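Local coordinates for protein nickel-dependent hydrogenase large subunit (Allochromatium vinosum, PDB 3MYR) that splits molecular hydrogen at a nickel-iron centre and passes the electrons to an acceptor, probably recycling the hydrogen released by nitrogenase, at residues 14-19 with 35-40; 52-57 with 71-76; 58-63 with 556-561; 378-383 with 516-521. All blocks are in the same frame, centred on the assembly; numbering follows the deposited sequence.

Contact 1: residues 14-19 with 35-40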
loop_
_atom_site.group_PDB
_atom_site.type_symbol
_atom_site.label_atom_id
_atom_site.label_comp_id
_atom_site.label_asym_id
_atom_site.label_seq_id
_atom_site.Cartn_x
_atom_site.Cartn_y
_atom_site.Cartn_z
ATOM N N GLU B 14 -3.591 -6.399 0.333
ATOM C CA GLU B 14 -2.335 -6.288 -0.419
ATOM C C GLU B 14 -1.457 -7.515 -0.116
ATOM O O GLU B 14 -1.290 -7.893 1.037
ATOM C CB GLU B 14 -1.584 -5.022 0.014
ATOM C CG GLU B 14 -0.377 -4.691 -0.953
ATOM C CD GLU B 14 0.722 -5.785 -0.958
ATOM O OE1 GLU B 14 1.296 -6.058 -2.086
ATOM O OE2 GLU B 14 0.999 -6.368 0.141
ATOM N N GLY B 15 -0.961 -8.170 -1.144
ATOM C CA GLY B 15 0.028 -9.198 -0.965
ATOM C C GLY B 15 -0.515 -10.577 -0.693
ATOM O O GLY B 15 -1.674 -10.874 -0.968
ATOM N N HIS B 16 0.336 -11.434 -0.128
ATOM C CA HIS B 16 0.136 -12.877 -0.239
ATOM C C HIS B 16 -0.053 -13.526 1.114
ATOM O O HIS B 16 0.925 -13.761 1.820
ATOM C CB HIS B 16 1.344 -13.502 -0.978
ATOM C CG HIS B 16 1.359 -13.147 -2.427
ATOM N ND1 HIS B 16 2.242 -12.226 -2.970
ATOM C CD2 HIS B 16 0.483 -13.446 -3.409
ATOM C CE1 HIS B 16 1.993 -12.087 -4.264
ATOM N NE2 HIS B 16 0.908 -12.790 -4.542
ATOM N N LEU B 17 -1.302 -13.800 1.468
ATOM C CA LEU B 17 -1.643 -14.260 2.791
ATOM C C LEU B 17 -2.444 -15.549 2.686
ATOM O O LEU B 17 -3.382 -15.665 1.914
ATOM C CB LEU B 17 -2.420 -13.211 3.573
ATOM C CG LEU B 17 -2.905 -13.529 5.021
ATOM C CD1 LEU B 17 -1.759 -13.620 6.059
ATOM C CD2 LEU B 17 -3.948 -12.467 5.533
ATOM N N ARG B 18 -2.076 -16.486 3.544
ATOM C CA ARG B 18 -2.763 -17.773 3.664
ATOM C C ARG B 18 -3.238 -17.857 5.150
ATOM O O ARG B 18 -2.452 -17.512 6.067
ATOM C CB ARG B 18 -1.780 -18.932 3.331
ATOM C CG ARG B 18 -2.221 -20.340 3.887
ATOM C CD ARG B 18 -1.168 -21.346 3.475
ATOM N NE ARG B 18 -1.627 -22.736 3.555
ATOM C CZ ARG B 18 -1.972 -23.503 2.526
ATOM N NH1 ARG B 18 -1.924 -23.015 1.282
ATOM N NH2 ARG B 18 -2.318 -24.784 2.744
ATOM N N ILE B 19 -4.507 -18.213 5.367
ATOM C CA ILE B 19 -5.025 -18.541 6.701
ATOM C C ILE B 19 -5.335 -20.025 6.766
ATOM O O ILE B 19 -5.973 -20.566 5.830
ATOM C CB ILE B 19 -6.331 -17.749 7.007
ATOM C CG1 ILE B 19 -6.080 -16.226 6.926
ATOM C CG2 ILE B 19 -6.918 -18.157 8.395
ATOM C CD1 ILE B 19 -5.193 -15.715 8.021
ATOM N N GLY B 35 2.372 -15.547 5.748
ATOM C CA GLY B 35 2.783 -14.692 4.590
ATOM C C GLY B 35 3.604 -15.532 3.613
ATOM O O GLY B 35 4.564 -16.170 4.035
ATOM N N THR B 36 3.214 -15.575 2.333
ATOM C CA THR B 36 3.744 -16.595 1.438
ATOM C C THR B 36 4.525 -15.925 0.300
ATOM O O THR B 36 4.693 -16.547 -0.753
ATOM C CB THR B 36 2.630 -17.557 0.861
ATOM O OG1 THR B 36 1.773 -16.797 -0.015
ATOM C CG2 THR B 36 1.706 -18.166 2.006
ATOM N N MET B 37 5.098 -14.726 0.547
ATOM C CA MET B 37 6.026 -14.127 -0.444
ATOM C C MET B 37 7.071 -13.319 0.320
ATOM O O MET B 37 6.740 -12.603 1.298
ATOM C CB MET B 37 5.273 -13.281 -1.474
ATOM C CG MET B 37 6.153 -12.710 -2.616
ATOM S SD MET B 37 7.077 -11.189 -2.160
ATOM C CE MET B 37 5.827 -9.873 -2.428
ATOM N N VAL B 38 8.336 -13.434 -0.104
ATOM C CA VAL B 38 9.385 -12.613 0.498
ATOM C C VAL B 38 10.244 -12.018 -0.637
ATOM O O VAL B 38 10.354 -12.661 -1.731
ATOM C CB VAL B 38 10.285 -13.537 1.444
ATOM C CG1 VAL B 38 10.914 -14.637 0.645
ATOM C CG2 VAL B 38 11.339 -12.685 2.229
ATOM N N ARG B 39 10.833 -10.841 -0.390
ATOM C CA ARG B 39 11.806 -10.200 -1.297
ATOM C C ARG B 39 13.205 -9.963 -0.669
ATOM O O ARG B 39 14.230 -9.999 -1.382
ATOM C CB ARG B 39 11.251 -8.892 -1.894
ATOM C CG ARG B 39 10.054 -9.153 -2.804
ATOM C CD ARG B 39 9.178 -7.937 -3.089
ATOM N NE ARG B 39 8.600 -7.436 -1.840
ATOM C CZ ARG B 39 8.124 -6.201 -1.663
ATOM N NH1 ARG B 39 8.208 -5.296 -2.653
ATOM N NH2 ARG B 39 7.671 -5.848 -0.451
ATOM N N GLY B 40 13.232 -9.674 0.637
ATOM C CA GLY B 40 14.492 -9.532 1.404
ATOM C C GLY B 40 15.099 -8.160 1.088
ATOM O O GLY B 40 16.315 -7.998 0.944
#
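Leu-17 and Gly-35 form an antiparallel, non-hydrogen-bonded pair where strand 17-24 begins and strand 27-35 ends in a three-stranded sheet, their CA atoms 4.8 Å apart, and just beyond it the amide N of Thr-36 donates to the carbonyl O of His-16 over 3.0 Å. That bond is fairly straight (162° at the hydrogen). The same oxygen receives a weak second contact from the CA-H of Gly-35, whose CA lies 3.5 Å from His-16 O. Past this point 35-40 leaves the sheet, and side chains take over. The His-16 imidazole has CG beside its own backbone N (chi1 -71°), which lays the ring obliquely against Met-37: ND1 is 3.5 Å from Met-37 CB. Thr-36 spans two neighbours. Its OG1 sits 3.5 Å from His-16 CB, while its methyl CG2 rests 3.8 Å from Arg-18 CB, a division of labour that suits a beta-branched residue with one polar and one apolar branch. From CB the Arg-18 chain runs out extended, with CG anti to the backbone N (chi1 160°), and carries its guanidinium away to salt bridges with Glu-20 and Asp-8. Thr-36 OG1 bonds to the carbonyl O of Thr-87 of the small subunit, and His-16 NE2 makes a weak bond to Ser-10 O of that subunit. Within the large subunit, then, one backbone bond and mostly van der Waals contacts join the segments, while Thr-36 OG1 is satisfied, and His-16 NE2 weakly so, across the heterodimer interface, tying the end of the sheet to the partner chain.

Contact 2: residues 52-57 with 71-76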
loop_
_atom_site.group_PDB
_atom_site.type_symbol
_atom_site.label_atom_id
_atom_site.label_comp_id
_atom_site.label_asym_id
_atom_site.label_seq_id
_atom_site.Cartn_x
_atom_site.Cartn_y
_atom_site.Cartn_z
ATOM N N ASP B 52 19.948 7.121 -0.127
ATOM C CA ASP B 52 19.121 6.409 -1.165
ATOM C C ASP B 52 18.077 5.466 -0.529
ATOM O O ASP B 52 17.206 4.972 -1.251
ATOM C CB ASP B 52 19.992 5.478 -2.047
ATOM C CG ASP B 52 21.023 6.219 -2.928
ATOM O OD1 ASP B 52 21.124 7.449 -2.829
ATOM O OD2 ASP B 52 21.752 5.530 -3.713
ATOM N N ALA B 53 18.250 5.078 0.748
ATOM C CA ALA B 53 17.402 4.041 1.328
ATOM C C ALA B 53 15.886 4.293 1.077
ATOM O O ALA B 53 15.160 3.363 0.728
ATOM C CB ALA B 53 17.705 3.843 2.818
ATOM N N TRP B 54 15.430 5.532 1.219
ATOM C CA TRP B 54 14.018 5.810 1.171
ATOM C C TRP B 54 13.428 5.305 -0.123
ATOM O O TRP B 54 12.277 4.852 -0.118
ATOM C CB TRP B 54 13.637 7.269 1.390
ATOM C CG TRP B 54 14.065 8.111 0.218
ATOM C CD1 TRP B 54 15.254 8.812 0.099
ATOM C CD2 TRP B 54 13.357 8.335 -1.004
ATOM N NE1 TRP B 54 15.320 9.424 -1.111
ATOM C CE2 TRP B 54 14.188 9.164 -1.818
ATOM C CE3 TRP B 54 12.131 7.861 -1.535
ATOM C CZ2 TRP B 54 13.821 9.573 -3.133
ATOM C CZ3 TRP B 54 11.762 8.274 -2.868
ATOM C CH2 TRP B 54 12.610 9.095 -3.638
ATOM N N ALA B 55 14.162 5.445 -1.231
ATOM C CA ALA B 55 13.637 5.049 -2.555
ATOM C C ALA B 55 13.497 3.541 -2.694
ATOM O O ALA B 55 12.528 3.073 -3.282
ATOM C CB ALA B 55 14.557 5.571 -3.677
ATOM N N PHE B 56 14.442 2.777 -2.105
ATOM C CA PHE B 56 14.288 1.305 -1.996
ATOM C C PHE B 56 13.134 0.908 -1.083
ATOM O O PHE B 56 12.287 0.084 -1.461
ATOM C CB PHE B 56 15.579 0.641 -1.447
ATOM C CG PHE B 56 16.744 0.679 -2.393
ATOM C CD1 PHE B 56 17.462 1.884 -2.614
ATOM C CD2 PHE B 56 17.143 -0.499 -3.073
ATOM C CE1 PHE B 56 18.516 1.943 -3.513
ATOM C CE2 PHE B 56 18.248 -0.480 -3.994
ATOM C CZ PHE B 56 18.955 0.753 -4.216
ATOM N N VAL B 57 13.091 1.419 0.150
ATOM C CA VAL B 57 12.079 0.882 1.068
ATOM C C VAL B 57 10.669 1.447 0.797
ATOM O O VAL B 57 9.666 0.835 1.144
ATOM C CB VAL B 57 12.438 1.068 2.538
ATOM C CG1 VAL B 57 13.719 0.308 2.815
ATOM C CG2 VAL B 57 12.672 2.580 2.867
ATOM N N ALA B 71 9.403 7.053 6.896
ATOM C CA ALA B 71 10.102 6.391 8.003
ATOM C C ALA B 71 11.620 6.329 7.712
ATOM O O ALA B 71 12.445 6.530 8.612
ATOM C CB ALA B 71 9.551 4.968 8.180
ATOM N N SER B 72 11.968 6.088 6.437
ATOM C CA SER B 72 13.355 6.005 6.036
ATOM C C SER B 72 14.106 7.311 6.200
ATOM O O SER B 72 15.179 7.336 6.805
ATOM C CB SER B 72 13.506 5.507 4.588
ATOM O OG SER B 72 14.869 5.311 4.306
ATOM N N VAL B 73 13.561 8.423 5.711
ATOM C CA VAL B 73 14.347 9.705 5.771
ATOM C C VAL B 73 14.356 10.110 7.257
ATOM O O VAL B 73 15.331 10.703 7.733
ATOM C CB VAL B 73 13.741 10.856 4.888
ATOM C CG1 VAL B 73 13.874 10.521 3.364
ATOM C CG2 VAL B 73 12.281 11.067 5.233
ATOM N N ARG B 74 13.286 9.825 7.992
ATOM C CA ARG B 74 13.289 10.109 9.454
ATOM C C ARG B 74 14.360 9.273 10.201
ATOM O O ARG B 74 14.932 9.752 11.191
ATOM C CB ARG B 74 11.943 9.787 10.097
ATOM C CG ARG B 74 10.882 10.859 9.863
ATOM C CD ARG B 74 9.534 10.473 10.471
ATOM N NE ARG B 74 8.511 11.516 10.250
ATOM C CZ ARG B 74 7.235 11.402 10.611
ATOM N NH1 ARG B 74 6.820 10.291 11.188
ATOM N NH2 ARG B 74 6.351 12.380 10.353
ATOM N N ALA B 75 14.621 8.038 9.723
ATOM C CA ALA B 75 15.619 7.179 10.382
ATOM C C ALA B 75 16.980 7.793 10.185
ATOM O O ALA B 75 17.795 7.867 11.146
ATOM C CB ALA B 75 15.603 5.706 9.763
ATOM N N VAL B 76 17.253 8.201 8.939
ATOM C CA VAL B 76 18.502 8.900 8.629
ATOM C C VAL B 76 18.671 10.253 9.383
ATOM O O VAL B 76 19.736 10.516 9.972
ATOM C CB VAL B 76 18.769 9.081 7.119
ATOM C CG1 VAL B 76 20.202 9.690 6.937
ATOM C CG2 VAL B 76 18.676 7.686 6.375
#
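Ser-72 of helix 67-80 packs against Ala-53, Trp-54 and Val-57 of helix 53-58, and the small residue lets the two backbones come within 4.9 Å between the CA atoms of Trp-54 and Ser-72. The short helix axes run roughly antiparallel, at 150°. Val-57 CG2 presses on Ser-72 CB at 3.5 Å, tighter than an ordinary carbon contact, and Ala-53 CB meets Ser-72 OG at 3.5 Å. On the Trp-54 flank, CB touches Ser-72 CB at 3.7 Å, and Val-73 CG1 comes obliquely to the indole, 3.8 Å from Trp-54 CB and 3.9 Å from CD1. Trp-54 CG lies between its backbone N and carbonyl carbon (chi1 70°), which swings the indole out of the helix interface toward the small subunit. There NE1 bonds to Tyr-262 OH of the small subunit, and the ring meets His-245 of that chain edge-to-face. Although Ser-72 OG lies 3.1 Å from Trp-54 N, the angle is too poor for a bond; the hydroxyl pairs instead with Tyr-504 OH of strand 500-507. The helices thus hold each other by close carbon packing, while the polar groups of Ser-72 and Trp-54 tie the pair to a neighbouring strand and to the partner subunit.

Contact 3: residues 58-63 with 556-561. With MG (magnesium ion), chain O; NFV (Ni-Fe oxidized active center), chain N.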
loop_
_atom_site.group_PDB
_atom_site.type_symbol
_atom_site.label_atom_id
_atom_site.label_comp_id
_atom_site.label_asym_id
_atom_site.label_seq_id
_atom_site.Cartn_x
_atom_site.Cartn_y
_atom_site.Cartn_z
ATOM N N GLN B 58 10.570 2.562 0.101
ATOM C CA GLN B 58 9.252 2.921 -0.337
ATOM C C GLN B 58 8.595 1.796 -1.149
ATOM O O GLN B 58 7.368 1.571 -1.044
ATOM C CB GLN B 58 9.250 4.225 -1.129
ATOM C CG GLN B 58 7.774 4.673 -1.356
ATOM C CD GLN B 58 7.620 6.073 -1.945
ATOM O OE1 GLN B 58 8.447 6.555 -2.759
ATOM N NE2 GLN B 58 6.531 6.704 -1.582
ATOM N N ARG B 59 9.401 1.114 -1.962
ATOM C CA ARG B 59 8.941 -0.005 -2.794
ATOM C C ARG B 59 8.713 -1.293 -1.997
ATOM O O ARG B 59 8.336 -2.308 -2.569
ATOM C CB ARG B 59 9.900 -0.252 -3.987
ATOM C CG ARG B 59 9.548 0.640 -5.206
ATOM C CD ARG B 59 9.716 2.180 -4.914
ATOM N NE ARG B 59 9.741 2.926 -6.173
ATOM C CZ ARG B 59 10.075 4.207 -6.277
ATOM N NH1 ARG B 59 10.626 4.825 -5.224
ATOM N NH2 ARG B 59 9.892 4.868 -7.443
ATOM N N ILE B 60 8.855 -1.238 -0.681
ATOM C CA ILE B 60 8.220 -2.274 0.133
ATOM C C ILE B 60 6.746 -2.387 -0.235
ATOM O O ILE B 60 6.178 -3.486 -0.273
ATOM C CB ILE B 60 8.411 -1.978 1.655
ATOM C CG1 ILE B 60 9.883 -2.332 1.976
ATOM C CG2 ILE B 60 7.384 -2.815 2.515
ATOM C CD1 ILE B 60 10.305 -1.882 3.486
ATOM N N CYS B 61 6.091 -1.253 -0.489
ATOM C CA CYS B 61 4.648 -1.343 -0.684
ATOM C C CYS B 61 4.081 -0.129 -1.350
ATOM O O CYS B 61 4.388 0.974 -0.966
ATOM C CB CYS B 61 3.908 -1.622 0.629
ATOM S SG CYS B 61 2.150 -2.024 0.293
ATOM N N GLY B 62 3.290 -0.343 -2.392
ATOM C CA GLY B 62 2.696 0.762 -3.094
ATOM C C GLY B 62 1.254 1.062 -2.709
ATOM O O GLY B 62 0.623 1.969 -3.285
ATOM N N VAL B 63 0.689 0.320 -1.752
ATOM C CA VAL B 63 -0.662 0.666 -1.244
ATOM C C VAL B 63 -0.454 1.692 -0.135
ATOM O O VAL B 63 -0.966 2.803 -0.230
ATOM C CB VAL B 63 -1.408 -0.552 -0.658
ATOM C CG1 VAL B 63 -2.761 -0.082 -0.010
ATOM C CG2 VAL B 63 -1.692 -1.480 -1.770
ATOM N N ILE B 556 0.899 -7.662 3.085
ATOM C CA ILE B 556 1.938 -8.694 3.356
ATOM C C ILE B 556 3.235 -8.259 2.683
ATOM O O ILE B 556 4.329 -8.685 3.066
ATOM C CB ILE B 556 1.500 -10.105 2.885
ATOM C CG1 ILE B 556 0.191 -10.580 3.633
ATOM C CG2 ILE B 556 2.596 -11.102 3.134
ATOM C CD1 ILE B 556 0.024 -10.188 5.119
ATOM N N ALA B 557 3.132 -7.404 1.675
ATOM C CA ALA B 557 4.390 -6.868 1.125
ATOM C C ALA B 557 4.997 -5.992 2.235
ATOM O O ALA B 557 6.187 -6.131 2.561
ATOM C CB ALA B 557 4.103 -5.985 -0.166
ATOM N N CYS B 558 4.188 -5.152 2.894
ATOM C CA CYS B 558 4.735 -4.460 4.066
ATOM C C CYS B 558 5.232 -5.422 5.142
ATOM O O CYS B 558 6.300 -5.217 5.727
ATOM C CB CYS B 558 3.648 -3.622 4.720
ATOM S SG CYS B 558 3.570 -1.980 4.066
ATOM N N ALA B 559 4.407 -6.437 5.466
ATOM C CA ALA B 559 4.692 -7.247 6.660
ATOM C C ALA B 559 6.050 -7.996 6.524
ATOM O O ALA B 559 6.727 -8.265 7.530
ATOM C CB ALA B 559 3.545 -8.303 6.886
ATOM N N VAL B 560 6.320 -8.478 5.315
ATOM C CA VAL B 560 7.487 -9.306 5.058
ATOM C C VAL B 560 8.655 -8.499 4.447
ATOM O O VAL B 560 9.800 -8.704 4.846
ATOM C CB VAL B 560 7.161 -10.447 4.078
ATOM C CG1 VAL B 560 8.461 -11.285 3.743
ATOM C CG2 VAL B 560 6.020 -11.279 4.656
ATOM N N HIS B 561 8.381 -7.607 3.491
ATOM C CA HIS B 561 9.479 -6.844 2.842
ATOM C C HIS B 561 10.622 -7.763 2.356
ATOM O O HIS B 561 10.334 -8.849 1.755
ATOM C CB HIS B 561 9.975 -5.606 3.661
ATOM C CG HIS B 561 10.078 -5.811 5.152
ATOM N ND1 HIS B 561 8.961 -5.922 5.975
ATOM C CD2 HIS B 561 11.167 -5.986 5.967
ATOM C CE1 HIS B 561 9.363 -6.128 7.236
ATOM N NE2 HIS B 561 10.692 -6.197 7.259
ATOM O OXT HIS B 561 11.849 -7.439 2.486
HETATM MG MG MG O . 11.850 -6.515 8.987
HETATM FE FE NFV N . 2.032 -0.580 5.155
HETATM NI NI NFV N . 1.479 -1.790 2.451
HETATM C C1 NFV N . 3.144 0.045 6.077
HETATM O O1 NFV N . 3.968 0.560 6.846
HETATM C C2 NFV N . 0.771 0.622 5.929
HETATM N N2 NFV N . 0.007 1.386 6.413
HETATM C C3 NFV N . 1.626 -1.936 6.398
HETATM N N3 NFV N . 1.396 -2.794 7.162
HETATM O O4 NFV N . 0.563 -1.280 4.015
HETATM O O HOH W 1 13.075 -6.702 10.634
HETATM O O HOH W 2 10.287 -7.429 10.035
HETATM O O HOH W 3 12.487 -8.471 8.375
#
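Cys-61 SG binds nickel at 2.3 Å and accepts a hydrogen bond from Val-63 N, while Cys-61 CB lies 3.5 Å from Cys-558 SG across the contact. The sulfurs fall into two pairs: Cys-61 and Cys-555 bind nickel alone, whereas Cys-558 and Cys-64 bind iron and, as in [NiFe] hydrogenases generally, lie between the two metals. Next to Cys-61, the carbonyl O of Ile-60 rests 3.2 Å from Ala-557 CB. Small Ala-557 allows the close approach. From the same residue, Ile-60 CG2, anti to the backbone N, reaches over Cys-558 and lies 3.5 Å from its CA, a tight fit. The other branch runs alongside His-561, with Ile-60 CG1 3.7 Å from His-561 CB. An alanine in place of Ile-60 would probably open a gap over Cys-558 and leave the His-561 CB without its neighbour. The imidazole itself is held at both nitrogens: His-561 ND1 donates to Cys-558 O at 2.8 Å, close to the ring plane, while His-561 NE2 binds the magnesium ion at 2.1 Å together with Glu-42, Ala-506 O and three waters. Two cysteine pairs, one near each end of the chain, around a nickel-iron centre are the hallmark of the [NiFe] hydrogenase large subunit.

Contact 4: residues 378-383 with 516-521; sequences APRWKG and PRDGRG
An Asx turn and a type I beta turn, both starting at Asp-518, shape the loop that receives Arg-380 from the edge of a two-stranded antiparallel sheet. Asp-518 OD1 accepts from Arg-520 N, while OD2 faces the arginine: Arg-380 NE donates to Asp-518 OD2 at 2.9 Å in a salt bridge that comes from above the carboxylate plane, the two flat groups being turned 54° apart. Arg-380 NH2 donates to Pro-516 O, also at 2.9 Å, in the carbonyl plane and on a lone pair. The third nitrogen turns back on its own strand, where Arg-380 NH1 donates to Pro-379 O at 2.8 Å. The bend at chi2 (-63°) folds the chain so that all three nitrogens find acceptors, a use of three N-H-bearing nitrogens that suits an arginine. A methionine in place of Arg-380 would probably leave the Asp-518 carboxylate without its charged mate and Pro-516 O without this donor. Nearby, Ala-378 CB packs 3.5 Å from Pro-516 O and 4.1 Å from its ring CD, a methyl small enough for the loop to lie close. Gln-522 strengthens the join: its O accepts from Arg-380 NH2 and its NE2 donates to Asp-518 OD2. Strand 324-327 pairs with 378-381, Pro-379 and Trp-381 lean on helix 509-514, and the loop leads from that helix into helix 525-531.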
loop_
_atom_site.group_PDB
_atom_site.type_symbol
_atom_site.label_atom_id
_atom_site.label_comp_id
_atom_site.label_asym_id
_atom_site.label_seq_id
_atom_site.Cartn_x
_atom_site.Cartn_y
_atom_site.Cartn_z
ATOM N N ALA B 378 7.952 -12.432 14.037
ATOM C CA ALA B 378 6.982 -12.206 15.110
ATOM C C ALA B 378 7.409 -11.107 16.097
ATOM O O ALA B 378 8.191 -11.383 17.003
ATOM C CB ALA B 378 6.689 -13.523 15.847
ATOM N N PRO B 379 6.939 -9.865 15.885
ATOM C CA PRO B 379 7.385 -8.764 16.738
ATOM C C PRO B 379 6.604 -8.870 18.043
ATOM O O PRO B 379 5.406 -9.188 18.029
ATOM C CB PRO B 379 6.943 -7.487 15.939
ATOM C CG PRO B 379 6.852 -7.963 14.543
ATOM C CD PRO B 379 6.197 -9.347 14.725
ATOM N N ARG B 380 7.271 -8.565 19.143
ATOM C CA ARG B 380 6.633 -8.570 20.466
ATOM C C ARG B 380 7.084 -7.298 21.199
ATOM O O ARG B 380 8.207 -6.813 20.980
ATOM C CB ARG B 380 7.076 -9.828 21.271
ATOM C CG ARG B 380 6.591 -11.187 20.688
ATOM C CD ARG B 380 5.085 -11.243 20.710
ATOM N NE ARG B 380 4.543 -12.512 20.179
ATOM C CZ ARG B 380 4.099 -12.702 18.925
ATOM N NH1 ARG B 380 4.209 -11.745 18.008
ATOM N NH2 ARG B 380 3.580 -13.872 18.563
ATOM N N TRP B 381 6.245 -6.783 22.091
ATOM C CA TRP B 381 6.591 -5.588 22.856
ATOM C C TRP B 381 6.734 -6.053 24.291
ATOM O O TRP B 381 5.731 -6.488 24.891
ATOM C CB TRP B 381 5.467 -4.530 22.739
ATOM C CG TRP B 381 5.830 -3.236 23.465
ATOM C CD1 TRP B 381 6.713 -2.267 23.036
ATOM C CD2 TRP B 381 5.380 -2.814 24.769
ATOM N NE1 TRP B 381 6.808 -1.276 23.978
ATOM C CE2 TRP B 381 6.031 -1.598 25.063
ATOM C CE3 TRP B 381 4.475 -3.341 25.708
ATOM C CZ2 TRP B 381 5.794 -0.876 26.254
ATOM C CZ3 TRP B 381 4.266 -2.647 26.930
ATOM C CH2 TRP B 381 4.943 -1.427 27.188
ATOM N N LYS B 382 7.965 -6.036 24.822
ATOM C CA LYS B 382 8.231 -6.602 26.173
ATOM C C LYS B 382 7.618 -8.015 26.324
ATOM O O LYS B 382 6.948 -8.319 27.325
ATOM C CB LYS B 382 7.660 -5.651 27.245
ATOM C CG LYS B 382 8.415 -4.299 27.339
ATOM C CD LYS B 382 7.954 -3.446 28.559
ATOM C CE LYS B 382 8.632 -2.082 28.490
ATOM N NZ LYS B 382 8.237 -1.141 29.625
ATOM N N GLY B 383 7.780 -8.861 25.312
ATOM C CA GLY B 383 7.168 -10.198 25.348
ATOM C C GLY B 383 5.677 -10.318 24.994
ATOM O O GLY B 383 5.204 -11.406 24.845
ATOM N N PRO B 516 3.374 -14.514 13.086
ATOM C CA PRO B 516 2.865 -15.781 13.633
ATOM C C PRO B 516 3.172 -15.895 15.126
ATOM O O PRO B 516 3.467 -14.881 15.809
ATOM C CB PRO B 516 3.650 -16.848 12.819
ATOM C CG PRO B 516 5.043 -16.176 12.708
ATOM C CD PRO B 516 4.691 -14.675 12.410
ATOM N N ARG B 517 3.082 -17.120 15.628
ATOM C CA ARG B 517 3.345 -17.418 17.041
ATOM C C ARG B 517 4.803 -17.249 17.391
ATOM O O ARG B 517 5.652 -17.300 16.506
ATOM C CB ARG B 517 2.901 -18.817 17.380
ATOM C CG ARG B 517 1.388 -18.968 17.535
ATOM C CD ARG B 517 0.907 -20.442 17.271
ATOM N NE ARG B 517 -0.536 -20.631 17.587
ATOM C CZ ARG B 517 -1.560 -20.187 16.835
ATOM N NH1 ARG B 517 -1.331 -19.567 15.686
ATOM N NH2 ARG B 517 -2.838 -20.391 17.216
ATOM N N ASP B 518 5.073 -17.088 18.698
ATOM C CA ASP B 518 6.422 -16.955 19.247
ATOM C C ASP B 518 6.754 -18.222 20.041
ATOM O O ASP B 518 6.061 -19.233 19.914
ATOM C CB ASP B 518 6.560 -15.687 20.144
ATOM C CG ASP B 518 5.653 -15.736 21.384
ATOM O OD1 ASP B 518 5.217 -16.845 21.794
ATOM O OD2 ASP B 518 5.293 -14.660 21.914
ATOM N N GLY B 519 7.844 -18.208 20.797
ATOM C CA GLY B 519 8.293 -19.444 21.503
ATOM C C GLY B 519 7.398 -19.934 22.634
ATOM O O GLY B 519 7.541 -21.070 23.076
ATOM N N ARG B 520 6.495 -19.070 23.113
ATOM C CA ARG B 520 5.570 -19.414 24.204
ATOM C C ARG B 520 4.235 -19.872 23.595
ATOM O O ARG B 520 3.241 -19.992 24.315
ATOM C CB ARG B 520 5.327 -18.197 25.150
ATOM C CG ARG B 520 6.547 -17.651 25.989
ATOM C CD ARG B 520 7.878 -17.406 25.122
ATOM N NE ARG B 520 8.257 -15.977 24.943
ATOM C CZ ARG B 520 8.856 -15.408 23.872
ATOM N NH1 ARG B 520 9.030 -14.087 23.915
ATOM N NH2 ARG B 520 9.225 -16.098 22.754
ATOM N N GLY B 521 4.187 -20.064 22.267
ATOM C CA GLY B 521 2.934 -20.386 21.601
ATOM C C GLY B 521 1.952 -19.192 21.592
ATOM O O GLY B 521 0.760 -19.372 21.299
#

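How the contacts relate
Contact 3 holds the metals, and the others lie about it. Contact 1 is the one that touches it, with centres 10 Å apart: Arg-39 NH2 reaches Ile-60 O at 2.8 Å and Glu-14 OE2 reaches Ala-557 N at 2.8 Å, both probable hydrogen bonds. Segment 52-57 of contact 2 runs straight on into 58-63 of contact 3, the centres of the two contacts being 13 Å apart; Val-57 lies about 9 Å from the magnesium ion and Trp-54 about 8 Å from the three-iron cluster, side chain to ligand. Contact 4 is more remote, its centre 21 Å from that of contact 3, with the side chain of Pro-516 about 13 Å from the active centre.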